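Local coordinates for Lmo2470 protein (Listeria monocytogenes EGD-e, PDB 5HL3) that is a calcium-binding leucine-rich-repeat internalin that interacts with the host protein afadin and facilitates crossing of the basement membrane by the bacterium, at residues P146-Y152 with P170-D176; L163-I169 with I185-I191; E335-S341 with S353-T359. All coordinates share one frame; numbering follows the deposited sequence. Where two conformers were deposited one is given.

Interaction 1: P146-Y152 with P170-D176; sequences PALKQLY and PLLITLD
Leu151 and Leu175 lie side by side under two adjacent parallel strands, the CD2 methyl of Leu151 3.9 Å from CD1 of Leu175. With CG anti to the backbone N in both (chi1 -173° in Leu151), the two branched ends lean the same way into the core, as stacked leucines do in a leucine-rich repeat. Leu172, just before its strand, also joins this side, its CD1 4.3 Å from CB of Leu151.

On the other face, that of Gln150, Tyr152, Thr174 and Asp176, the phenol of Tyr152 crosses Asp176 at about a right angle, its CD1 3.8 Å from CB of Asp176, while CG2 of Thr174 lies against its far end. A water joins NE2 of Gln150 to OG1 of Thr174.

Backbone hydrogen bonds fix the register of the strands. Lys149 O accepts two donors, Ile173 N at 2.8 Å and Thr174 N at 3.1 Å, where the chains enter the strands. Leu151 N then gives a hydrogen bond to Thr174 O, and Leu151 O receives Asp176 N at 3.0 Å. Farther out, OE1 of Gln150 is held by Thr127 of the preceding strand, and Asp176 OD1 turns to Ser178. Strands 127-129 and 196-198 continue the ladder outward.

Parallel pairing sets leucine beside leucine on the buried face, where they shed water, while the other face pairs glutamine with threonine and tyrosine with aspartate, side chains that can bind water and neighbouring hydroxyls.

Interaction 2: L163-I169 with I185-I191; sequences LPNFNNI and IPDFQNI. With CA (calcium ion), chain F.
Neither 163-169 nor 185-191 forms a regular helix or strand; they run as two stacked, similarly shaped loops, with Asn165 and Asp187 each centring an inverse gamma turn and the CA atoms of Asn165 and Phe188 5.5 Å apart. The side-chain amide of Asn165 reaches across to the backbone of the next loop. Its OD1 takes the N-H of Gln189 at 2.9 Å on an in-plane lone pair, while ND2 gives a longer bond to Asp187 O, approaching from above that carbonyl's plane. CG anti to the backbone N (chi1 -164°) carries the amide there, and a donor and an acceptor on one flat group suit asparagine to this bridge. A buried ladder runs alongside: the rings of Phe166 and Phe188 point the same way, CD2 of Phe166 4.0 Å from CE1 of Phe188, and Ile169 packs on Ile191 in the same fashion. CD2 of Leu163 touches both CD1 of Ile185 and CD of Pro186, each at 3.7 Å.

At the outer edge a calcium ion ties the loops together. Asn167 OD1 binds it at 2.4 Å, with Gln189 OE1 and Asn190 OD1 from the other loop and three waters completing six ligands. ND2 of Asn167 is held by Asp141, which orients the amide with its oxygen to the metal. Two further waters bridge the loops: one donates to Asn165 OD1 and Phe166 O and accepts from Asn190 N, the other links Phe166 O and Ile169 N to Asn190 O.

All three protein ligands are neutral amide oxygens, so no first-shell charge from the protein offsets the ion; the carboxylate of Asp141, one shell out, may do so in part. The ion's grip spans two successive turns of the repeat.

Interaction 3: E335-S341 with S353-T359; sequences EYKLDVS and SYDWNVT. With CA (calcium ion), chain H.
CG of Asp339 and OG of Ser353 both stand anti to the backbone N (chi1 166° and 173°), whereas CG of Asp355 stands beside its own N (chi1 -59°); these settings bring three oxygens from two antiparallel strands onto one calcium ion. Asp339 OD2 binds it at 2.5 Å, Ser353 OG at 2.4 Å and Asp355 OD1 at 2.3 Å, and four waters fill the shell. Asp339 OD2 and Asp355 OD1 lie 3.2 Å apart, a spacing that would probably be repulsive without the shared ion. Ser341 OG donates to the syn lone pair of Asp339 OD1, a second-shell bond that, with the metal on OD2, restrains the carboxylate's rotation. Farther along the same face Thr359 OG1 donates to Glu335 OE1 at 2.7 Å.

The opposite face is largely apolar. CB of Leu338 sits over the centre of the six-membered ring of Trp356, a CH-pi contact of 3.6 Å, while CG2 of Val340 meets the ring's edge and CD2 of Leu338 touches Val358 CG2 at 3.6 Å. The broad indole thus accommodates aliphatic neighbours at both face and edge. Paired backbone bonds at Tyr336-Val358, Leu338-Trp356 and Val340-Tyr354 hold the register.

The two strands form a hairpin within a mixed sheet, flanked by 301-306 beside 335-341 and by 265-274 beside 353-359. Strand 280-283 covers part of the apolar face, Cys280 and Ile282 meeting Trp356.

Interactions 1 and 2 belong to the same leucine-rich-repeat stack: their segments alternate along the chain, their centres lie about 11 Å apart, and Leu175 meets Phe188 while Leu172 meets Ile191 in a shared core. Interaction 1 joins neighbouring strands through a parallel backbone ladder; interaction 2 joins the irregular connections that follow those strands, relying on an asparagine amide, waters and calcium instead. Interaction 3 stands apart, its centre more than 40 Å from both, in the antiparallel hairpin of a mixed sheet. Each contact has a buried apolar side and a more polar one, but the calcium of interaction 2 meets neutral amides, that of interaction 3 two carboxylates and a hydroxyl.

Interaction 1: P146-Y152 with P170-D176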
loop_
_atom_site.group_PDB
_atom_site.type_symbol
_atom_site.label_atom_id
_atom_site.label_comp_id
_atom_site.label_asym_id
_atom_site.label_seq_id
_atom_site.Cartn_x
_atom_site.Cartn_y
_atom_site.Cartn_z
ATOM N N PRO A 146 13.378 11.620 14.482
ATOM C CA PRO A 146 12.619 12.841 14.227
ATOM C C PRO A 146 12.661 13.325 12.785
ATOM O O PRO A 146 11.802 14.139 12.390
ATOM C CB PRO A 146 13.272 13.852 15.156
ATOM C CG PRO A 146 14.670 13.383 15.335
ATOM C CD PRO A 146 14.525 11.868 15.377
ATOM N N ALA A 147 13.630 12.853 12.004
ATOM C CA ALA A 147 13.808 13.319 10.643
ATOM C C ALA A 147 13.249 12.332 9.613
ATOM O O ALA A 147 13.468 12.490 8.415
ATOM C CB ALA A 147 15.263 13.623 10.397
ATOM N N LEU A 148 12.505 11.320 10.057
ATOM C CA LEU A 148 11.983 10.322 9.123
ATOM C C LEU A 148 11.063 10.958 8.069
ATOM O O LEU A 148 10.161 11.717 8.418
ATOM C CB LEU A 148 11.230 9.213 9.869
ATOM C CG LEU A 148 10.969 7.927 9.081
ATOM C CD1 LEU A 148 12.270 7.182 8.859
ATOM C CD2 LEU A 148 9.990 7.047 9.835
ATOM N N LYS A 149 11.310 10.664 6.799
ATOM C CA LYS A 149 10.551 11.230 5.676
ATOM C C LYS A 149 9.828 10.223 4.797
ATOM O O LYS A 149 8.798 10.561 4.185
ATOM C CB LYS A 149 11.466 12.103 4.805
ATOM C CG LYS A 149 11.785 13.423 5.487
ATOM C CD LYS A 149 12.650 14.332 4.631
ATOM C CE LYS A 149 12.952 15.607 5.364
ATOM N NZ LYS A 149 13.794 16.547 4.585
ATOM N N GLN A 150 10.330 8.985 4.734
ATOM C CA GLN A 150 9.719 7.975 3.874
ATOM C C GLN A 150 9.675 6.646 4.566
ATOM O O GLN A 150 10.684 6.187 5.130
ATOM C CB GLN A 150 10.457 7.832 2.546
ATOM C CG GLN A 150 10.704 9.124 1.809
ATOM C CD GLN A 150 11.342 8.876 0.455
ATOM O OE1 GLN A 150 12.425 8.297 0.358
ATOM N NE2 GLN A 150 10.664 9.283 -0.592
ATOM N N LEU A 151 8.527 5.977 4.470
ATOM C CA LEU A 151 8.328 4.690 5.104
ATOM C C LEU A 151 7.644 3.749 4.105
ATOM O O LEU A 151 6.476 3.976 3.745
ATOM C CB LEU A 151 7.525 4.884 6.386
ATOM C CG LEU A 151 7.329 3.697 7.287
ATOM C CD1 LEU A 151 8.647 3.051 7.686
ATOM C CD2 LEU A 151 6.542 4.138 8.519
ATOM N N TYR A 152 8.379 2.736 3.637
ATOM C CA TYR A 152 7.898 1.768 2.638
ATOM C C TYR A 152 7.662 0.447 3.349
ATOM O O TYR A 152 8.630 -0.265 3.707
ATOM C CB TYR A 152 8.903 1.639 1.516
ATOM C CG TYR A 152 9.064 2.918 0.717
ATOM C CD1 TYR A 152 8.156 3.270 -0.271
ATOM C CD2 TYR A 152 10.157 3.785 0.941
ATOM C CE1 TYR A 152 8.325 4.442 -0.985
ATOM C CE2 TYR A 152 10.305 4.937 0.211
ATOM C CZ TYR A 152 9.392 5.267 -0.733
ATOM O OH TYR A 152 9.566 6.472 -1.446
ATOM N N PRO A 170 7.169 14.258 12.408
ATOM C CA PRO A 170 6.484 15.367 11.751
ATOM C C PRO A 170 6.878 15.650 10.328
ATOM O O PRO A 170 6.123 16.326 9.615
ATOM C CB PRO A 170 6.875 16.565 12.606
ATOM C CG PRO A 170 8.171 16.194 13.246
ATOM C CD PRO A 170 8.014 14.721 13.533
ATOM N N LEU A 171 8.019 15.123 9.890
ATOM C CA LEU A 171 8.482 15.381 8.533
ATOM C C LEU A 171 8.067 14.334 7.520
ATOM O O LEU A 171 8.412 14.456 6.346
ATOM C CB LEU A 171 10.006 15.539 8.522
ATOM C CG LEU A 171 10.549 16.634 9.426
ATOM C CD1 LEU A 171 12.038 16.792 9.236
ATOM C CD2 LEU A 171 9.860 17.936 9.164
ATOM N N LEU A 172 7.258 13.356 7.923
ATOM C CA LEU A 172 6.931 12.278 6.982
ATOM C C LEU A 172 6.243 12.793 5.709
ATOM O O LEU A 172 5.257 13.543 5.782
ATOM C CB LEU A 172 6.052 11.231 7.679
ATOM C CG LEU A 172 5.902 9.907 6.940
ATOM C CD1 LEU A 172 7.189 9.111 7.056
ATOM C CD2 LEU A 172 4.720 9.103 7.485
ATOM N N ILE A 173 6.754 12.374 4.553
ATOM C CA ILE A 173 6.226 12.794 3.240
ATOM C C ILE A 173 5.559 11.618 2.495
ATOM O O ILE A 173 4.578 11.841 1.771
ATOM C CB ILE A 173 7.374 13.378 2.370
ATOM C CG1 ILE A 173 7.925 14.653 2.996
ATOM C CG2 ILE A 173 6.916 13.644 0.935
ATOM C CD1 ILE A 173 9.239 15.057 2.388
ATOM N N THR A 174 6.110 10.402 2.628
ATOM C CA THR A 174 5.649 9.236 1.881
ATOM C C THR A 174 5.377 8.089 2.809
ATOM O O THR A 174 6.244 7.726 3.607
ATOM C CB THR A 174 6.679 8.789 0.801
ATOM O OG1 THR A 174 6.821 9.845 -0.158
ATOM C CG2 THR A 174 6.233 7.510 0.091
ATOM N N LEU A 175 4.196 7.495 2.693
ATOM C CA LEU A 175 3.826 6.323 3.480
ATOM C C LEU A 175 3.194 5.321 2.521
ATOM O O LEU A 175 2.103 5.570 1.972
ATOM C CB LEU A 175 2.845 6.715 4.588
ATOM C CG LEU A 175 2.338 5.639 5.517
ATOM C CD1 LEU A 175 3.489 4.881 6.163
ATOM C CD2 LEU A 175 1.422 6.241 6.587
ATOM N N ASP A 176 3.872 4.199 2.291
ATOM C CA ASP A 176 3.386 3.120 1.426
ATOM C C ASP A 176 3.000 1.943 2.298
ATOM O O ASP A 176 3.868 1.269 2.852
ATOM C CB ASP A 176 4.429 2.717 0.382
ATOM C CG ASP A 176 3.978 1.576 -0.527
ATOM O OD1 ASP A 176 2.817 1.117 -0.441
ATOM O OD2 ASP A 176 4.831 1.122 -1.339
HETATM O O HOH W 1 9.056 11.313 -0.454
#

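Interaction 2: L163-I169 with I185-I191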
loop_
_atom_site.group_PDB
_atom_site.type_symbol
_atom_site.label_atom_id
_atom_site.label_comp_id
_atom_site.label_asym_id
_atom_site.label_seq_id
_atom_site.Cartn_x
_atom_site.Cartn_y
_atom_site.Cartn_z
ATOM N N LEU A 163 -0.814 -0.457 13.424
ATOM C CA LEU A 163 -0.468 0.831 12.797
ATOM C C LEU A 163 -0.865 2.007 13.690
ATOM O O LEU A 163 -2.067 2.316 13.825
ATOM C CB LEU A 163 -1.183 0.944 11.444
ATOM C CG LEU A 163 -1.045 2.272 10.695
ATOM C CD1 LEU A 163 0.366 2.590 10.370
ATOM C CD2 LEU A 163 -1.899 2.229 9.453
ATOM N N PRO A 164 0.102 2.651 14.332
ATOM C CA PRO A 164 -0.250 3.768 15.219
ATOM C C PRO A 164 -0.535 5.074 14.496
ATOM O O PRO A 164 -0.218 5.232 13.338
ATOM C CB PRO A 164 0.982 3.917 16.104
ATOM C CG PRO A 164 2.083 3.397 15.320
ATOM C CD PRO A 164 1.539 2.385 14.331
ATOM N N ASN A 165 -1.158 6.008 15.206
ATOM C CA ASN A 165 -1.398 7.342 14.706
ATOM C C ASN A 165 -0.151 8.138 15.070
ATOM O O ASN A 165 -0.082 8.837 16.074
ATOM C CB ASN A 165 -2.684 7.886 15.344
ATOM C CG ASN A 165 -3.223 9.081 14.604
ATOM O OD1 ASN A 165 -2.481 9.867 14.051
ATOM N ND2 ASN A 165 -4.531 9.210 14.575
ATOM N N PHE A 166 0.856 8.008 14.206
ATOM C CA PHE A 166 2.241 8.453 14.528
ATOM C C PHE A 166 2.356 9.830 15.155
ATOM O O PHE A 166 1.979 10.821 14.548
ATOM C CB PHE A 166 3.122 8.436 13.283
ATOM C CG PHE A 166 3.210 7.104 12.603
ATOM C CD1 PHE A 166 3.989 6.088 13.136
ATOM C CD2 PHE A 166 2.555 6.881 11.398
ATOM C CE1 PHE A 166 4.101 4.856 12.501
ATOM C CE2 PHE A 166 2.678 5.638 10.756
ATOM C CZ PHE A 166 3.446 4.635 11.313
ATOM N N ASN A 167 2.967 9.905 16.342
ATOM C CA ASN A 167 3.077 11.179 17.048
ATOM C C ASN A 167 4.336 11.989 16.857
ATOM O O ASN A 167 4.304 13.178 17.063
ATOM C CB ASN A 167 2.903 10.932 18.558
ATOM C CG ASN A 167 1.467 10.633 18.922
ATOM O OD1 ASN A 167 0.643 11.522 18.884
ATOM N ND2 ASN A 167 1.142 9.368 19.198
ATOM N N ASN A 168 5.430 11.354 16.464
ATOM C CA ASN A 168 6.751 12.008 16.568
ATOM C C ASN A 168 7.590 11.965 15.304
ATOM O O ASN A 168 8.834 12.018 15.377
ATOM C CB ASN A 168 7.534 11.371 17.722
ATOM C CG ASN A 168 6.681 11.125 18.955
ATOM O OD1 ASN A 168 6.170 12.067 19.565
ATOM N ND2 ASN A 168 6.532 9.867 19.328
ATOM N N ILE A 169 6.946 11.846 14.150
ATOM C CA ILE A 169 7.633 11.884 12.844
ATOM C C ILE A 169 7.011 12.986 11.972
ATOM O O ILE A 169 6.419 12.730 10.912
ATOM C CB ILE A 169 7.678 10.507 12.146
ATOM C CG1 ILE A 169 6.290 9.868 12.026
ATOM C CG2 ILE A 169 8.640 9.570 12.904
ATOM C CD1 ILE A 169 6.248 8.639 11.153
ATOM N N ILE A 185 -7.947 3.006 8.599
ATOM C CA ILE A 185 -6.722 3.817 8.558
ATOM C C ILE A 185 -6.892 4.950 9.585
ATOM O O ILE A 185 -7.991 5.511 9.715
ATOM C CB ILE A 185 -6.491 4.343 7.112
ATOM C CG1 ILE A 185 -5.131 5.005 6.975
ATOM C CG2 ILE A 185 -7.565 5.266 6.627
ATOM C CD1 ILE A 185 -3.952 4.066 6.928
ATOM N N PRO A 186 -5.843 5.284 10.346
ATOM C CA PRO A 186 -6.010 6.368 11.310
ATOM C C PRO A 186 -6.343 7.721 10.687
ATOM O O PRO A 186 -5.926 8.004 9.560
ATOM C CB PRO A 186 -4.618 6.453 11.962
ATOM C CG PRO A 186 -4.088 5.063 11.858
ATOM C CD PRO A 186 -4.548 4.602 10.517
ATOM N N ASP A 187 -7.062 8.553 11.446
ATOM C CA ASP A 187 -7.258 9.953 11.058
ATOM C C ASP A 187 -5.965 10.663 11.514
ATOM O O ASP A 187 -5.896 11.274 12.589
ATOM C CB ASP A 187 -8.502 10.517 11.736
ATOM C CG ASP A 187 -8.928 11.850 11.160
ATOM O OD1 ASP A 187 -8.194 12.380 10.311
ATOM O OD2 ASP A 187 -10.002 12.336 11.570
ATOM N N PHE A 188 -4.929 10.526 10.686
ATOM C CA PHE A 188 -3.571 10.909 11.119
ATOM C C PHE A 188 -3.516 12.333 11.648
ATOM O O PHE A 188 -3.874 13.264 10.972
ATOM C CB PHE A 188 -2.583 10.745 9.976
ATOM C CG PHE A 188 -2.273 9.318 9.630
ATOM C CD1 PHE A 188 -1.532 8.521 10.476
ATOM C CD2 PHE A 188 -2.703 8.774 8.433
ATOM C CE1 PHE A 188 -1.258 7.213 10.148
ATOM C CE2 PHE A 188 -2.409 7.462 8.092
ATOM C CZ PHE A 188 -1.692 6.678 8.958
ATOM N N GLN A 189 -3.057 12.484 12.883
ATOM C CA GLN A 189 -3.035 13.772 13.557
ATOM C C GLN A 189 -1.784 14.603 13.378
ATOM O O GLN A 189 -1.862 15.828 13.411
ATOM C CB GLN A 189 -3.185 13.554 15.087
ATOM C CG GLN A 189 -4.484 12.908 15.541
ATOM C CD GLN A 189 -4.579 12.833 17.049
ATOM O OE1 GLN A 189 -3.569 12.941 17.748
ATOM N NE2 GLN A 189 -5.792 12.704 17.566
ATOM N N ASN A 190 -0.631 13.961 13.190
ATOM C CA ASN A 190 0.647 14.667 13.336
ATOM C C ASN A 190 1.617 14.435 12.209
ATOM O O ASN A 190 2.834 14.555 12.410
ATOM C CB ASN A 190 1.302 14.257 14.688
ATOM C CG ASN A 190 0.357 14.422 15.879
ATOM O OD1 ASN A 190 0.019 13.449 16.538
ATOM N ND2 ASN A 190 -0.081 15.633 16.126
ATOM N N ILE A 191 1.103 14.131 11.023
ATOM C CA ILE A 191 1.971 14.037 9.826
ATOM C C ILE A 191 1.461 14.985 8.729
ATOM O O ILE A 191 1.163 14.583 7.593
ATOM C CB ILE A 191 2.170 12.590 9.341
ATOM C CG1 ILE A 191 0.831 11.861 9.108
ATOM C CG2 ILE A 191 3.057 11.822 10.321
ATOM C CD1 ILE A 191 1.004 10.486 8.512
HETATM CA CA CA F . -1.235 12.863 18.387
HETATM O O HOH W 2 -0.192 11.108 12.895
HETATM O O HOH W 3 -1.761 10.770 17.237
HETATM O O HOH W 4 4.189 12.445 13.717
HETATM O O HOH W 5 -2.139 12.148 20.536
HETATM O O HOH W 6 0.268 14.167 19.873
#

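Interaction 3: E335-S341 with S353-T359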
loop_
_atom_site.group_PDB
_atom_site.type_symbol
_atom_site.label_atom_id
_atom_site.label_comp_id
_atom_site.label_asym_id
_atom_site.label_seq_id
_atom_site.Cartn_x
_atom_site.Cartn_y
_atom_site.Cartn_z
ATOM N N GLU A 335 -37.653 -15.380 -9.907
ATOM C CA GLU A 335 -36.571 -14.627 -9.293
ATOM C C GLU A 335 -35.444 -14.508 -10.305
ATOM O O GLU A 335 -35.014 -15.510 -10.877
ATOM C CB GLU A 335 -36.043 -15.368 -8.061
ATOM C CG GLU A 335 -37.076 -15.740 -7.017
ATOM C CD GLU A 335 -37.695 -14.557 -6.271
ATOM O OE1 GLU A 335 -37.069 -13.481 -6.253
ATOM O OE2 GLU A 335 -38.802 -14.766 -5.682
ATOM N N TYR A 336 -34.928 -13.291 -10.482
ATOM C CA TYR A 336 -33.920 -13.002 -11.494
ATOM C C TYR A 336 -32.734 -12.230 -10.953
ATOM O O TYR A 336 -32.876 -11.427 -10.028
ATOM C CB TYR A 336 -34.555 -12.172 -12.614
ATOM C CG TYR A 336 -35.661 -12.902 -13.351
ATOM C CD1 TYR A 336 -36.970 -12.894 -12.888
ATOM C CD2 TYR A 336 -35.395 -13.583 -14.549
ATOM C CE1 TYR A 336 -37.976 -13.561 -13.563
ATOM C CE2 TYR A 336 -36.388 -14.247 -15.230
ATOM C CZ TYR A 336 -37.678 -14.242 -14.743
ATOM O OH TYR A 336 -38.652 -14.925 -15.440
ATOM N N LYS A 337 -31.564 -12.487 -11.539
ATOM C CA LYS A 337 -30.324 -11.744 -11.259
ATOM C C LYS A 337 -30.080 -10.835 -12.465
ATOM O O LYS A 337 -29.873 -11.338 -13.575
ATOM C CB LYS A 337 -29.155 -12.683 -11.106
ATOM C CG LYS A 337 -29.248 -13.620 -9.919
ATOM C CD LYS A 337 -27.909 -14.287 -9.614
ATOM C CE LYS A 337 -27.487 -15.270 -10.698
ATOM N NZ LYS A 337 -28.490 -16.291 -11.055
ATOM N N LEU A 338 -30.150 -9.529 -12.245
ATOM C CA LEU A 338 -29.948 -8.516 -13.302
ATOM C C LEU A 338 -28.572 -7.871 -13.170
ATOM O O LEU A 338 -28.012 -7.793 -12.082
ATOM C CB LEU A 338 -31.026 -7.421 -13.252
ATOM C CG LEU A 338 -32.305 -7.685 -14.053
ATOM C CD1 LEU A 338 -32.987 -8.983 -13.669
ATOM C CD2 LEU A 338 -33.293 -6.518 -13.989
ATOM N N ASP A 339 -28.050 -7.408 -14.303
ATOM C CA ASP A 339 -26.754 -6.716 -14.383
ATOM C C ASP A 339 -26.854 -5.586 -15.369
ATOM O O ASP A 339 -27.416 -5.772 -16.451
ATOM C CB ASP A 339 -25.662 -7.672 -14.832
ATOM C CG ASP A 339 -24.392 -6.967 -15.256
ATOM O OD1 ASP A 339 -24.371 -6.195 -16.242
ATOM O OD2 ASP A 339 -23.382 -7.250 -14.663
ATOM N N VAL A 340 -26.385 -4.400 -14.976
ATOM C CA VAL A 340 -26.169 -3.293 -15.905
ATOM C C VAL A 340 -24.670 -3.006 -15.897
ATOM O O VAL A 340 -24.046 -2.867 -14.831
ATOM C CB VAL A 340 -26.967 -2.035 -15.522
ATOM C CG1 VAL A 340 -26.440 -0.772 -16.208
ATOM C CG2 VAL A 340 -28.405 -2.205 -15.921
ATOM N N SER A 341 -24.111 -2.929 -17.092
ATOM C CA SER A 341 -22.678 -2.697 -17.264
ATOM C C SER A 341 -22.439 -1.533 -18.213
ATOM O O SER A 341 -23.204 -1.321 -19.159
ATOM C CB SER A 341 -21.998 -3.961 -17.771
ATOM O OG SER A 341 -21.949 -4.964 -16.736
ATOM N N SER A 353 -19.748 -2.656 -13.539
ATOM C CA SER A 353 -20.861 -3.623 -13.577
ATOM C C SER A 353 -21.585 -3.686 -12.254
ATOM O O SER A 353 -20.966 -3.817 -11.206
ATOM C CB SER A 353 -20.288 -5.013 -13.889
ATOM O OG SER A 353 -21.286 -6.030 -13.794
ATOM N N TYR A 354 -22.910 -3.565 -12.313
ATOM C CA TYR A 354 -23.777 -3.478 -11.135
ATOM C C TYR A 354 -24.870 -4.518 -11.216
ATOM O O TYR A 354 -25.601 -4.566 -12.196
ATOM C CB TYR A 354 -24.344 -2.053 -10.996
ATOM C CG TYR A 354 -23.226 -1.091 -10.684
ATOM C CD1 TYR A 354 -22.431 -0.557 -11.692
ATOM C CD2 TYR A 354 -22.875 -0.845 -9.364
ATOM C CE1 TYR A 354 -21.345 0.244 -11.375
ATOM C CE2 TYR A 354 -21.808 -0.018 -9.049
ATOM C CZ TYR A 354 -21.035 0.488 -10.052
ATOM O OH TYR A 354 -19.910 1.267 -9.757
ATOM N N ASP A 355 -25.038 -5.264 -10.133
ATOM C CA ASP A 355 -25.965 -6.382 -10.070
ATOM C C ASP A 355 -27.094 -6.112 -9.092
ATOM O O ASP A 355 -26.877 -5.439 -8.083
ATOM C CB ASP A 355 -25.235 -7.608 -9.533
ATOM C CG ASP A 355 -24.063 -8.018 -10.353
ATOM O OD1 ASP A 355 -23.858 -7.527 -11.474
ATOM O OD2 ASP A 355 -23.342 -8.880 -9.837
ATOM N N TRP A 356 -28.255 -6.728 -9.312
ATOM C CA TRP A 356 -29.334 -6.690 -8.308
ATOM C C TRP A 356 -30.295 -7.813 -8.582
ATOM O O TRP A 356 -30.327 -8.368 -9.673
ATOM C CB TRP A 356 -30.038 -5.315 -8.244
ATOM C CG TRP A 356 -30.955 -4.975 -9.397
ATOM C CD1 TRP A 356 -32.320 -4.994 -9.377
ATOM C CD2 TRP A 356 -30.588 -4.499 -10.709
ATOM N NE1 TRP A 356 -32.825 -4.592 -10.585
ATOM C CE2 TRP A 356 -31.779 -4.288 -11.417
ATOM C CE3 TRP A 356 -29.378 -4.261 -11.352
ATOM C CZ2 TRP A 356 -31.798 -3.850 -12.725
ATOM C CZ3 TRP A 356 -29.409 -3.807 -12.667
ATOM C CH2 TRP A 356 -30.614 -3.633 -13.337
ATOM N N ASN A 357 -31.072 -8.135 -7.567
ATOM C CA ASN A 357 -32.076 -9.203 -7.653
ATOM C C ASN A 357 -33.463 -8.639 -7.838
ATOM O O ASN A 357 -33.843 -7.658 -7.205
ATOM C CB ASN A 357 -32.043 -10.078 -6.388
ATOM C CG ASN A 357 -30.778 -10.892 -6.263
ATOM O OD1 ASN A 357 -30.099 -11.162 -7.260
ATOM N ND2 ASN A 357 -30.424 -11.266 -5.031
ATOM N N VAL A 358 -34.225 -9.276 -8.721
ATOM C CA VAL A 358 -35.583 -8.856 -9.024
ATOM C C VAL A 358 -36.533 -10.039 -8.837
ATOM O O VAL A 358 -36.264 -11.147 -9.331
ATOM C CB VAL A 358 -35.717 -8.351 -10.485
ATOM C CG1 VAL A 358 -37.136 -7.928 -10.821
ATOM C CG2 VAL A 358 -34.756 -7.193 -10.721
ATOM N N THR A 359 -37.624 -9.790 -8.104
ATOM C CA THR A 359 -38.721 -10.727 -7.971
ATOM C C THR A 359 -39.817 -10.216 -8.913
ATOM O O THR A 359 -40.273 -9.079 -8.800
ATOM C CB THR A 359 -39.261 -10.791 -6.520
ATOM O OG1 THR A 359 -38.200 -11.150 -5.612
ATOM C CG2 THR A 359 -40.435 -11.810 -6.410
HETATM CA CA CA H . -21.966 -8.064 -12.749
HETATM O O HOH W 7 -20.692 -6.791 -11.037
HETATM O O HOH W 8 -21.143 -9.768 -11.259
HETATM O O HOH W 9 -20.234 -8.795 -14.079
HETATM O O HOH W 10 -23.016 -10.148 -13.429
#